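Local coordinates for protein B-N-acetylhexosaminidase (Streptomyces plicatus, PDB 5FCZ) that hydrolyses terminal N-acetylhexosamine residues from the non-reducing ends of glycans, probably by the substrate-assisted mechanism of glycoside hydrolase family 20, at residues A362-W367 with N386-I391; V166-F171 with T218-G223; T398-K403 with P464-V469. All coordinates share one frame; numbering follows the deposited sequence.

In the fold
All three contacts belong to the TIM-barrel catalytic domain, and each sends a side chain to the same bound sugar analogue, TNX, from a different direction. Contact 1 pairs two barrel strands and ends in W367, which lies against the thioacetyl group. Contact 2 joins two loops and supplies R168 to the ring hydroxyls O3 and O4. Contact 3 packs a loop on helix 465-474 and supplies D401 to O6. Contacts 1 and 3 touch through W367 and Y399, their centres about 21 Å apart. Contact 2 stands off from both: its nearest atoms are about 10 Å from contact 1 and about 7 Å from contact 3. D319, W414 and E450 add further hydrogen bonds to the ligand.

Contact 1: residues A362-W367 with N386-I391; sequences ALVQYW and NGTGLI. With TNX (1,5-anhydro-2-deoxy-2-(ethanethioylamino)-D-arabino-hex-1-enitol), chain B.
L363, V364 and Q365 run beside G389, L390 and I391 as adjacent parallel strands of a beta-alpha-beta unit of the TIM barrel. V364 bonds through both its backbone N and its O: the N gives to G389 O (2.9 Å), and the O takes I391 N (2.8 Å) almost straight, at 173°. Y366 N then meets I391 O at 2.7 Å. On the face shared by L363, Q365 and I391, the branched I391 serves two neighbours: with CG1 anti to the carbonyl carbon (chi1 -56°), CD1 reaches L363 CD2 at 3.9 Å while CG2 lies by Q365 CG. Glycine suits position 389, because a beta carbon there would press on L363 CG. On the other face, V364 lays CG2 alongside L390 CD1 (3.9 Å) and turns CG1 to T388 CG2; helix 374-385 covers L390 through V380 and A384. Beyond this apolar shell the rotation of the Q365 amide is fixed by H315 at OE1 and by E444 and S393 at NE2. W367 follows the strand and offers its broad indole to the ligand: TNX C8 sits over the ring centre, and W367 CE3 comes 3.5 Å from TNX S7.

Contact 2: residues V166-F171 with T218-G223; sequences VSRHFF and TEVGGG. With TNX (1,5-anhydro-2-deoxy-2-(ethanethioylamino)-D-arabino-hex-1-enitol), chain B.
R168 and H169 lie against V220 and E219, two irregular backbones joined where V220 N gives a hydrogen bond to R168 O (2.8 Å). Segment 218-223 makes a type II beta turn from E219 to G222, whose positive phi at G221 favours glycine, and T218 OG1 donates to G223 O to tie its ends together. E219 does the side-chain bridging. Its CG stands between the backbone N and the carbonyl carbon (chi1 66°), and the chain beyond is extended, long enough for OE1 to accept from F170 N at 3.1 Å, the donor coming from 41° above the carboxylate plane. The second oxygen, OE2, lies at the edge of the imidazole, 3.2 Å from H169 CD2. With alanine in place of E219, F170 N would probably lose this acceptor and a gap would be likely to open at the imidazole edge where the carboxylate now lies. V220, compact and branched, fills the space between two partners: its CB makes an off-centre CH-pi contact 4.0 Å from the H169 ring centroid, while CG2 packs 3.8 Å from R168 CB. H169 ND1 is bonded to T449 O, which further fixes the ring. From its apolar stem, R168 bends at chi2 (51°) and carries its guanidinium to the sugar, NH1 giving to TNX O4 (2.9 Å) and NH2 to TNX O3 (2.8 Å). Arginine suits this place because its separate N-H groups can serve two hydroxyls and also salt-bridge D165 and D197, acids likely to steady its charge. The contact thus links the loop between strand 159-165 and helix 173-184 to the loop between helices 210-213 and 230-242.

Contact 3: residues T398-K403 with P464-V469; sequences TYLDMK and PRLPGV. With TNX (1,5-anhydro-2-deoxy-2-(ethanethioylamino)-D-arabino-hex-1-enitol), chain B.
R465 reaches from the helical segment to the loop 398-403, and its long side chain is the main bridge of this contact. Its CB rests on L400 CD2 at 3.8 Å. The leucine and arginine chains run antiparallel alongside one another, and the arginine bends at chi3 (-69°), leaving NE still near L400 CD2 at 4.1 Å. The guanidinium then grips one carbonyl end-on: NH1 gives to M402 O at 2.8 Å and NH2 to the same M402 O at 3.0 Å, with the acceptor only 3° out of the guanidinium plane. Y399 O lies over one face of the group, nearer its margin than its middle. Arginine suits this buried place because its several N-H groups also satisfy V418 O from NH1 and M461 O from NH2. The gripped carbonyl belongs to the last residue of a type I beta turn, Y399 to M402, closed by M402 N bonding to Y399 O.

Apolar contacts continue along the helix. L400 uses its other branch, CD1, to meet L466 CD1 at 3.9 Å, and T398 CG2 packs on V469 CG2 at 3.6 Å, while the threonine hydroxyl is spent on E444 O. From the far side of the turn, D401 accepts a hydrogen bond from TNX O6 through OD2 (2.7 Å), a good use for a carboxylate facing a sugar hydroxyl. The turn therefore lies between the ligand pocket and helix 465-474, with L400 also packed on strand 440-447 and R465 and V469 touching S423 of helix 420-424.

Contact 1: residues A362-W367 with N386-I391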
loop_
_atom_site.group_PDB
_atom_site.type_symbol
_atom_site.label_atom_id
_atom_site.label_comp_id
_atom_site.label_asym_id
_atom_site.label_seq_id
_atom_site.Cartn_x
_atom_site.Cartn_y
_atom_site.Cartn_z
ATOM N N ALA A 362 -8.196 9.040 -16.182
ATOM C CA ALA A 362 -8.045 7.679 -15.687
ATOM C C ALA A 362 -6.577 7.288 -15.520
ATOM O O ALA A 362 -5.682 7.810 -16.197
ATOM C CB ALA A 362 -8.733 6.683 -16.646
ATOM N N LEU A 363 -6.345 6.339 -14.612
ATOM C CA LEU A 363 -5.054 5.690 -14.429
ATOM C C LEU A 363 -5.197 4.214 -14.728
ATOM O O LEU A 363 -6.283 3.647 -14.579
ATOM C CB LEU A 363 -4.540 5.819 -13.002
ATOM C CG LEU A 363 -4.087 7.198 -12.524
ATOM C CD1 LEU A 363 -5.253 7.992 -12.117
ATOM C CD2 LEU A 363 -3.128 7.047 -11.353
ATOM N N VAL A 364 -4.094 3.571 -15.118
ATOM C CA VAL A 364 -4.132 2.124 -15.279
ATOM C C VAL A 364 -2.945 1.525 -14.560
ATOM O O VAL A 364 -1.859 2.110 -14.489
ATOM C CB VAL A 364 -4.149 1.655 -16.754
ATOM C CG1 VAL A 364 -5.418 2.100 -17.410
ATOM C CG2 VAL A 364 -2.921 2.152 -17.516
ATOM N N GLN A 365 -3.162 0.329 -14.055
ATOM C CA GLN A 365 -2.199 -0.374 -13.238
ATOM C C GLN A 365 -1.650 -1.504 -14.082
ATOM O O GLN A 365 -2.382 -2.428 -14.440
ATOM C CB GLN A 365 -2.866 -0.888 -11.973
ATOM C CG GLN A 365 -1.896 -1.566 -11.107
ATOM C CD GLN A 365 -2.401 -1.732 -9.710
ATOM O OE1 GLN A 365 -3.544 -1.340 -9.390
ATOM N NE2 GLN A 365 -1.557 -2.322 -8.856
ATOM N N TYR A 366 -0.370 -1.425 -14.409
ATOM C CA TYR A 366 0.263 -2.402 -15.267
ATOM C C TYR A 366 0.770 -3.564 -14.429
ATOM O O TYR A 366 1.584 -3.363 -13.529
ATOM C CB TYR A 366 1.409 -1.761 -16.027
ATOM C CG TYR A 366 2.207 -2.750 -16.855
ATOM C CD1 TYR A 366 1.783 -3.132 -18.123
ATOM C CD2 TYR A 366 3.379 -3.313 -16.355
ATOM C CE1 TYR A 366 2.526 -4.033 -18.877
ATOM C CE2 TYR A 366 4.115 -4.212 -17.092
ATOM C CZ TYR A 366 3.697 -4.558 -18.357
ATOM O OH TYR A 366 4.437 -5.456 -19.095
ATOM N N TRP A 367 0.305 -4.777 -14.740
ATOM C CA TRP A 367 0.698 -5.964 -13.996
ATOM C C TRP A 367 1.340 -7.006 -14.896
ATOM O O TRP A 367 1.398 -8.185 -14.537
ATOM C CB TRP A 367 -0.495 -6.561 -13.246
ATOM C CG TRP A 367 -1.668 -6.971 -14.067
ATOM C CD1 TRP A 367 -2.567 -6.158 -14.635
ATOM C CD2 TRP A 367 -2.080 -8.318 -14.380
ATOM N NE1 TRP A 367 -3.525 -6.899 -15.304
ATOM C CE2 TRP A 367 -3.234 -8.228 -15.164
ATOM C CE3 TRP A 367 -1.566 -9.579 -14.087
ATOM C CZ2 TRP A 367 -3.891 -9.341 -15.651
ATOM C CZ3 TRP A 367 -2.215 -10.683 -14.575
ATOM C CH2 TRP A 367 -3.372 -10.558 -15.345
ATOM N N ASN A 386 -1.399 8.997 -24.629
ATOM C CA ASN A 386 -2.701 9.617 -24.735
ATOM C C ASN A 386 -3.191 10.237 -23.412
ATOM O O ASN A 386 -4.334 10.719 -23.345
ATOM C CB ASN A 386 -3.713 8.581 -25.244
ATOM C CG ASN A 386 -3.570 8.278 -26.740
ATOM O OD1 ASN A 386 -3.012 9.053 -27.513
ATOM N ND2 ASN A 386 -4.110 7.149 -27.144
ATOM N N GLY A 387 -2.366 10.254 -22.370
ATOM C CA GLY A 387 -2.679 10.983 -21.156
ATOM C C GLY A 387 -3.133 10.141 -19.979
ATOM O O GLY A 387 -3.449 10.699 -18.932
ATOM N N THR A 388 -3.189 8.831 -20.129
ATOM C CA THR A 388 -3.517 7.929 -19.039
ATOM C C THR A 388 -2.313 7.784 -18.108
ATOM O O THR A 388 -1.206 7.476 -18.557
ATOM C CB THR A 388 -3.921 6.581 -19.634
ATOM O OG1 THR A 388 -4.913 6.804 -20.661
ATOM C CG2 THR A 388 -4.471 5.626 -18.577
ATOM N N GLY A 389 -2.508 8.025 -16.815
ATOM C CA GLY A 389 -1.438 7.774 -15.870
ATOM C C GLY A 389 -1.175 6.287 -15.709
ATOM O O GLY A 389 -2.064 5.447 -15.858
ATOM N N LEU A 390 0.062 5.968 -15.359
ATOM C CA LEU A 390 0.532 4.597 -15.206
ATOM C C LEU A 390 0.902 4.315 -13.763
ATOM O O LEU A 390 1.785 4.982 -13.193
ATOM C CB LEU A 390 1.760 4.367 -16.074
ATOM C CG LEU A 390 1.624 3.542 -17.329
ATOM C CD1 LEU A 390 0.458 4.034 -18.122
ATOM C CD2 LEU A 390 2.946 3.641 -18.119
ATOM N N ILE A 391 0.281 3.291 -13.199
ATOM C CA ILE A 391 0.756 2.683 -11.966
ATOM C C ILE A 391 1.462 1.396 -12.331
ATOM O O ILE A 391 0.853 0.503 -12.924
ATOM C CB ILE A 391 -0.395 2.397 -10.997
ATOM C CG1 ILE A 391 -1.172 3.671 -10.704
ATOM C CG2 ILE A 391 0.154 1.803 -9.715
ATOM C CD1 ILE A 391 -2.529 3.391 -10.062
HETATM C C1 TNX B . -3.896 -12.630 -11.384
HETATM S S7 TNX B . -2.958 -10.038 -10.933
HETATM C C2 TNX B . -4.885 -11.876 -10.956
HETATM C C3 TNX B . -5.458 -12.097 -9.550
HETATM C C4 TNX B . -4.562 -13.168 -8.881
HETATM C C5 TNX B . -3.075 -12.875 -9.182
HETATM C C6 TNX B . -2.219 -14.007 -8.635
HETATM C C7 TNX B . -4.462 -9.688 -11.562
HETATM C C8 TNX B . -4.868 -8.265 -11.884
HETATM N N2 TNX B . -5.289 -10.718 -11.702
HETATM O O3 TNX B . -6.806 -12.452 -9.626
HETATM O O4 TNX B . -4.801 -13.139 -7.511
HETATM O O5 TNX B . -2.796 -12.780 -10.592
HETATM O O6 TNX B . -0.913 -13.542 -8.433
HETATM O O HOH W 1 -4.960 10.389 -16.424
#

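Contact 2: residues V166-F171 with T218-G223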
loop_
_atom_site.group_PDB
_atom_site.type_symbol
_atom_site.label_atom_id
_atom_site.label_comp_id
_atom_site.label_asym_id
_atom_site.label_seq_id
_atom_site.Cartn_x
_atom_site.Cartn_y
_atom_site.Cartn_z
ATOM N N VAL A 166 -8.681 -9.016 0.046
ATOM C CA VAL A 166 -9.517 -9.518 1.128
ATOM C C VAL A 166 -10.639 -10.373 0.578
ATOM O O VAL A 166 -11.476 -10.880 1.350
ATOM C CB VAL A 166 -10.062 -8.395 2.044
ATOM C CG1 VAL A 166 -8.904 -7.660 2.758
ATOM C CG2 VAL A 166 -10.959 -7.438 1.286
ATOM N N SER A 167 -10.637 -10.602 -0.744
ATOM C CA SER A 167 -11.664 -11.425 -1.362
ATOM C C SER A 167 -11.308 -12.891 -1.269
ATOM O O SER A 167 -12.190 -13.717 -1.023
ATOM C CB SER A 167 -11.864 -11.048 -2.825
ATOM O OG SER A 167 -12.191 -9.690 -2.950
ATOM N N ARG A 168 -10.027 -13.231 -1.484
ATOM C CA ARG A 168 -9.644 -14.641 -1.581
ATOM C C ARG A 168 -9.656 -15.297 -0.212
ATOM O O ARG A 168 -10.332 -16.311 -0.012
ATOM C CB ARG A 168 -8.285 -14.790 -2.245
ATOM C CG ARG A 168 -8.414 -14.936 -3.710
ATOM C CD ARG A 168 -9.288 -13.826 -4.334
ATOM N NE ARG A 168 -9.329 -13.994 -5.782
ATOM C CZ ARG A 168 -8.400 -13.554 -6.622
ATOM N NH1 ARG A 168 -7.348 -12.848 -6.191
ATOM N NH2 ARG A 168 -8.520 -13.828 -7.906
ATOM N N HIS A 169 -8.941 -14.718 0.749
ATOM C CA HIS A 169 -9.209 -14.942 2.161
ATOM C C HIS A 169 -9.561 -13.610 2.802
ATOM O O HIS A 169 -8.914 -12.598 2.531
ATOM C CB HIS A 169 -8.033 -15.561 2.866
ATOM C CG HIS A 169 -7.843 -16.998 2.533
ATOM N ND1 HIS A 169 -7.048 -17.434 1.489
ATOM C CD2 HIS A 169 -8.374 -18.102 3.093
ATOM C CE1 HIS A 169 -7.094 -18.749 1.433
ATOM N NE2 HIS A 169 -7.890 -19.179 2.392
ATOM N N PHE A 170 -10.601 -13.618 3.635
ATOM C CA PHE A 170 -11.048 -12.413 4.314
ATOM C C PHE A 170 -10.181 -12.109 5.514
ATOM O O PHE A 170 -9.755 -13.014 6.225
ATOM C CB PHE A 170 -12.485 -12.566 4.792
ATOM C CG PHE A 170 -13.028 -11.362 5.477
ATOM C CD1 PHE A 170 -13.190 -10.184 4.794
ATOM C CD2 PHE A 170 -13.393 -11.410 6.801
ATOM C CE1 PHE A 170 -13.703 -9.071 5.425
ATOM C CE2 PHE A 170 -13.919 -10.290 7.420
ATOM C CZ PHE A 170 -14.065 -9.141 6.738
ATOM N N PHE A 171 -9.930 -10.823 5.732
ATOM C CA PHE A 171 -9.221 -10.323 6.897
ATOM C C PHE A 171 -10.055 -9.207 7.501
ATOM O O PHE A 171 -10.494 -8.303 6.785
ATOM C CB PHE A 171 -7.822 -9.832 6.529
ATOM C CG PHE A 171 -6.934 -10.910 5.993
ATOM C CD1 PHE A 171 -7.000 -11.268 4.651
ATOM C CD2 PHE A 171 -6.042 -11.586 6.822
ATOM C CE1 PHE A 171 -6.192 -12.290 4.148
ATOM C CE2 PHE A 171 -5.226 -12.621 6.306
ATOM C CZ PHE A 171 -5.307 -12.954 4.980
ATOM N N THR A 218 -18.435 -17.132 2.086
ATOM C CA THR A 218 -17.294 -18.056 2.142
ATOM C C THR A 218 -16.029 -17.389 1.581
ATOM O O THR A 218 -15.965 -16.175 1.419
ATOM C CB THR A 218 -17.652 -19.373 1.427
ATOM O OG1 THR A 218 -16.625 -20.334 1.658
ATOM C CG2 THR A 218 -17.861 -19.199 -0.076
ATOM N N GLU A 219 -15.003 -18.196 1.307
ATOM C CA GLU A 219 -13.719 -17.720 0.784
ATOM C C GLU A 219 -13.000 -18.895 0.101
ATOM O O GLU A 219 -13.556 -19.992 -0.060
ATOM C CB GLU A 219 -12.859 -17.109 1.909
ATOM C CG GLU A 219 -12.424 -18.126 2.943
ATOM C CD GLU A 219 -11.703 -17.547 4.171
ATOM O OE1 GLU A 219 -11.820 -16.330 4.473
ATOM O OE2 GLU A 219 -11.008 -18.347 4.845
ATOM N N VAL A 220 -11.755 -18.661 -0.318
ATOM C CA VAL A 220 -10.959 -19.746 -0.851
ATOM C C VAL A 220 -10.937 -20.864 0.165
ATOM O O VAL A 220 -10.665 -20.629 1.347
ATOM C CB VAL A 220 -9.540 -19.268 -1.183
ATOM C CG1 VAL A 220 -8.592 -20.483 -1.339
ATOM C CG2 VAL A 220 -9.544 -18.389 -2.437
ATOM N N GLY A 221 -11.243 -22.085 -0.290
ATOM C CA GLY A 221 -11.230 -23.255 0.563
ATOM C C GLY A 221 -12.469 -23.470 1.392
ATOM O O GLY A 221 -12.517 -24.429 2.169
ATOM N N GLY A 222 -13.467 -22.613 1.264
ATOM C CA GLY A 222 -14.730 -22.830 1.942
ATOM C C GLY A 222 -14.694 -22.493 3.412
ATOM O O GLY A 222 -13.697 -22.039 3.988
ATOM N N GLY A 223 -15.834 -22.740 4.030
ATOM C CA GLY A 223 -16.035 -22.329 5.385
ATOM C C GLY A 223 -16.372 -20.855 5.438
ATOM O O GLY A 223 -16.657 -20.221 4.410
HETATM C C1 TNX B . -3.896 -12.630 -11.384
HETATM S S7 TNX B . -2.958 -10.038 -10.933
HETATM C C2 TNX B . -4.885 -11.876 -10.956
HETATM C C3 TNX B . -5.458 -12.097 -9.550
HETATM C C4 TNX B . -4.562 -13.168 -8.881
HETATM C C5 TNX B . -3.075 -12.875 -9.182
HETATM C C6 TNX B . -2.219 -14.007 -8.635
HETATM C C7 TNX B . -4.462 -9.688 -11.562
HETATM C C8 TNX B . -4.868 -8.265 -11.884
HETATM N N2 TNX B . -5.289 -10.718 -11.702
HETATM O O3 TNX B . -6.806 -12.452 -9.626
HETATM O O4 TNX B . -4.801 -13.139 -7.511
HETATM O O5 TNX B . -2.796 -12.780 -10.592
HETATM O O6 TNX B . -0.913 -13.542 -8.433
#

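Contact 3: residues T398-K403 with P464-V469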
loop_
_atom_site.group_PDB
_atom_site.type_symbol
_atom_site.label_atom_id
_atom_site.label_comp_id
_atom_site.label_asym_id
_atom_site.label_seq_id
_atom_site.Cartn_x
_atom_site.Cartn_y
_atom_site.Cartn_z
ATOM N N THR A 398 6.791 -6.843 -8.093
ATOM C CA THR A 398 6.225 -6.341 -6.854
ATOM C C THR A 398 5.036 -7.138 -6.340
ATOM O O THR A 398 4.380 -6.696 -5.399
ATOM C CB THR A 398 5.817 -4.878 -7.031
ATOM O OG1 THR A 398 4.764 -4.817 -7.991
ATOM C CG2 THR A 398 7.020 -4.011 -7.505
ATOM N N TYR A 399 4.744 -8.299 -6.904
ATOM C CA TYR A 399 3.649 -9.123 -6.408
ATOM C C TYR A 399 4.163 -9.855 -5.185
ATOM O O TYR A 399 4.961 -10.773 -5.317
ATOM C CB TYR A 399 3.164 -10.097 -7.480
ATOM C CG TYR A 399 2.063 -9.527 -8.365
ATOM C CD1 TYR A 399 2.027 -8.179 -8.647
ATOM C CD2 TYR A 399 1.059 -10.339 -8.896
ATOM C CE1 TYR A 399 1.022 -7.639 -9.429
ATOM C CE2 TYR A 399 0.076 -9.836 -9.650
ATOM C CZ TYR A 399 0.039 -8.459 -9.909
ATOM O OH TYR A 399 -0.963 -7.867 -10.656
ATOM N N LEU A 400 3.739 -9.431 -3.985
ATOM C CA LEU A 400 4.238 -10.045 -2.753
ATOM C C LEU A 400 3.711 -11.458 -2.545
ATOM O O LEU A 400 4.269 -12.190 -1.726
ATOM C CB LEU A 400 3.889 -9.167 -1.551
ATOM C CG LEU A 400 4.357 -7.723 -1.748
ATOM C CD1 LEU A 400 3.752 -6.802 -0.710
ATOM C CD2 LEU A 400 5.874 -7.648 -1.738
ATOM N N ASP A 401 2.701 -11.883 -3.298
ATOM C CA ASP A 401 2.278 -13.272 -3.221
ATOM C C ASP A 401 3.161 -14.215 -4.024
ATOM O O ASP A 401 2.958 -15.425 -3.927
ATOM C CB ASP A 401 0.828 -13.430 -3.701
ATOM C CG ASP A 401 0.647 -13.023 -5.158
ATOM O OD1 ASP A 401 1.273 -12.010 -5.566
ATOM O OD2 ASP A 401 -0.098 -13.712 -5.895
ATOM N N MET A 402 4.110 -13.709 -4.819
ATOM C CA MET A 402 4.965 -14.558 -5.652
ATOM C C MET A 402 6.106 -15.172 -4.829
ATOM O O MET A 402 6.798 -14.469 -4.081
ATOM C CB MET A 402 5.546 -13.748 -6.817
ATOM C CG MET A 402 5.652 -14.551 -8.090
ATOM S SD MET A 402 4.024 -15.068 -8.736
ATOM C CE MET A 402 3.112 -13.523 -8.951
ATOM N N LYS A 403 6.305 -16.482 -4.989
ATOM C CA LYS A 403 7.358 -17.200 -4.296
ATOM C C LYS A 403 8.707 -16.568 -4.552
ATOM O O LYS A 403 8.983 -16.051 -5.637
ATOM C CB LYS A 403 7.419 -18.663 -4.760
ATOM C CG LYS A 403 6.199 -19.462 -4.489
ATOM C CD LYS A 403 6.460 -20.936 -4.612
ATOM C CE LYS A 403 5.162 -21.725 -4.788
ATOM N NZ LYS A 403 4.866 -22.584 -3.607
ATOM N N PRO A 464 10.840 -9.493 3.143
ATOM C CA PRO A 464 11.404 -8.146 3.096
ATOM C C PRO A 464 11.255 -7.322 1.832
ATOM O O PRO A 464 11.941 -6.290 1.735
ATOM C CB PRO A 464 12.881 -8.430 3.331
ATOM C CG PRO A 464 13.083 -9.619 2.583
ATOM C CD PRO A 464 11.872 -10.480 2.838
ATOM N N ARG A 465 10.394 -7.712 0.893
ATOM C CA ARG A 465 10.297 -6.941 -0.351
ATOM C C ARG A 465 9.490 -5.655 -0.196
ATOM O O ARG A 465 9.688 -4.708 -0.978
ATOM C CB ARG A 465 9.705 -7.819 -1.474
ATOM C CG ARG A 465 10.530 -9.108 -1.693
ATOM C CD ARG A 465 9.934 -10.042 -2.687
ATOM N NE ARG A 465 8.700 -10.645 -2.189
ATOM C CZ ARG A 465 8.101 -11.711 -2.716
ATOM N NH1 ARG A 465 8.632 -12.321 -3.774
ATOM N NH2 ARG A 465 6.960 -12.173 -2.192
ATOM N N LEU A 466 8.610 -5.587 0.801
ATOM C CA LEU A 466 7.736 -4.424 0.942
ATOM C C LEU A 466 8.517 -3.122 1.007
ATOM O O LEU A 466 8.169 -2.186 0.269
ATOM C CB LEU A 466 6.847 -4.608 2.179
ATOM C CG LEU A 466 5.797 -3.555 2.469
ATOM C CD1 LEU A 466 4.678 -3.684 1.441
ATOM C CD2 LEU A 466 5.262 -3.691 3.896
ATOM N N PRO A 467 9.570 -2.993 1.828
ATOM C CA PRO A 467 10.344 -1.731 1.841
ATOM C C PRO A 467 10.904 -1.352 0.480
ATOM O O PRO A 467 10.907 -0.172 0.106
ATOM C CB PRO A 467 11.477 -2.014 2.844
ATOM C CG PRO A 467 11.099 -3.234 3.575
ATOM C CD PRO A 467 10.130 -4.004 2.734
ATOM N N GLY A 468 11.385 -2.342 -0.271
ATOM C CA GLY A 468 12.004 -2.061 -1.559
ATOM C C GLY A 468 11.063 -1.355 -2.509
ATOM O O GLY A 468 11.443 -0.400 -3.190
ATOM N N VAL A 469 9.815 -1.808 -2.577
ATOM C CA VAL A 469 8.910 -1.174 -3.527
ATOM C C VAL A 469 8.556 0.233 -3.039
ATOM O O VAL A 469 8.349 1.159 -3.841
ATOM C CB VAL A 469 7.681 -2.069 -3.733
ATOM C CG1 VAL A 469 6.675 -1.407 -4.736
ATOM C CG2 VAL A 469 8.125 -3.450 -4.157
HETATM C C1 TNX B . -3.896 -12.630 -11.384
HETATM S S7 TNX B . -2.958 -10.038 -10.933
HETATM C C2 TNX B . -4.885 -11.876 -10.956
HETATM C C3 TNX B . -5.458 -12.097 -9.550
HETATM C C4 TNX B . -4.562 -13.168 -8.881
HETATM C C5 TNX B . -3.075 -12.875 -9.182
HETATM C C6 TNX B . -2.219 -14.007 -8.635
HETATM C C7 TNX B . -4.462 -9.688 -11.562
HETATM C C8 TNX B . -4.868 -8.265 -11.884
HETATM N N2 TNX B . -5.289 -10.718 -11.702
HETATM O O3 TNX B . -6.806 -12.452 -9.626
HETATM O O4 TNX B . -4.801 -13.139 -7.511
HETATM O O5 TNX B . -2.796 -12.780 -10.592
HETATM O O6 TNX B . -0.913 -13.542 -8.433
#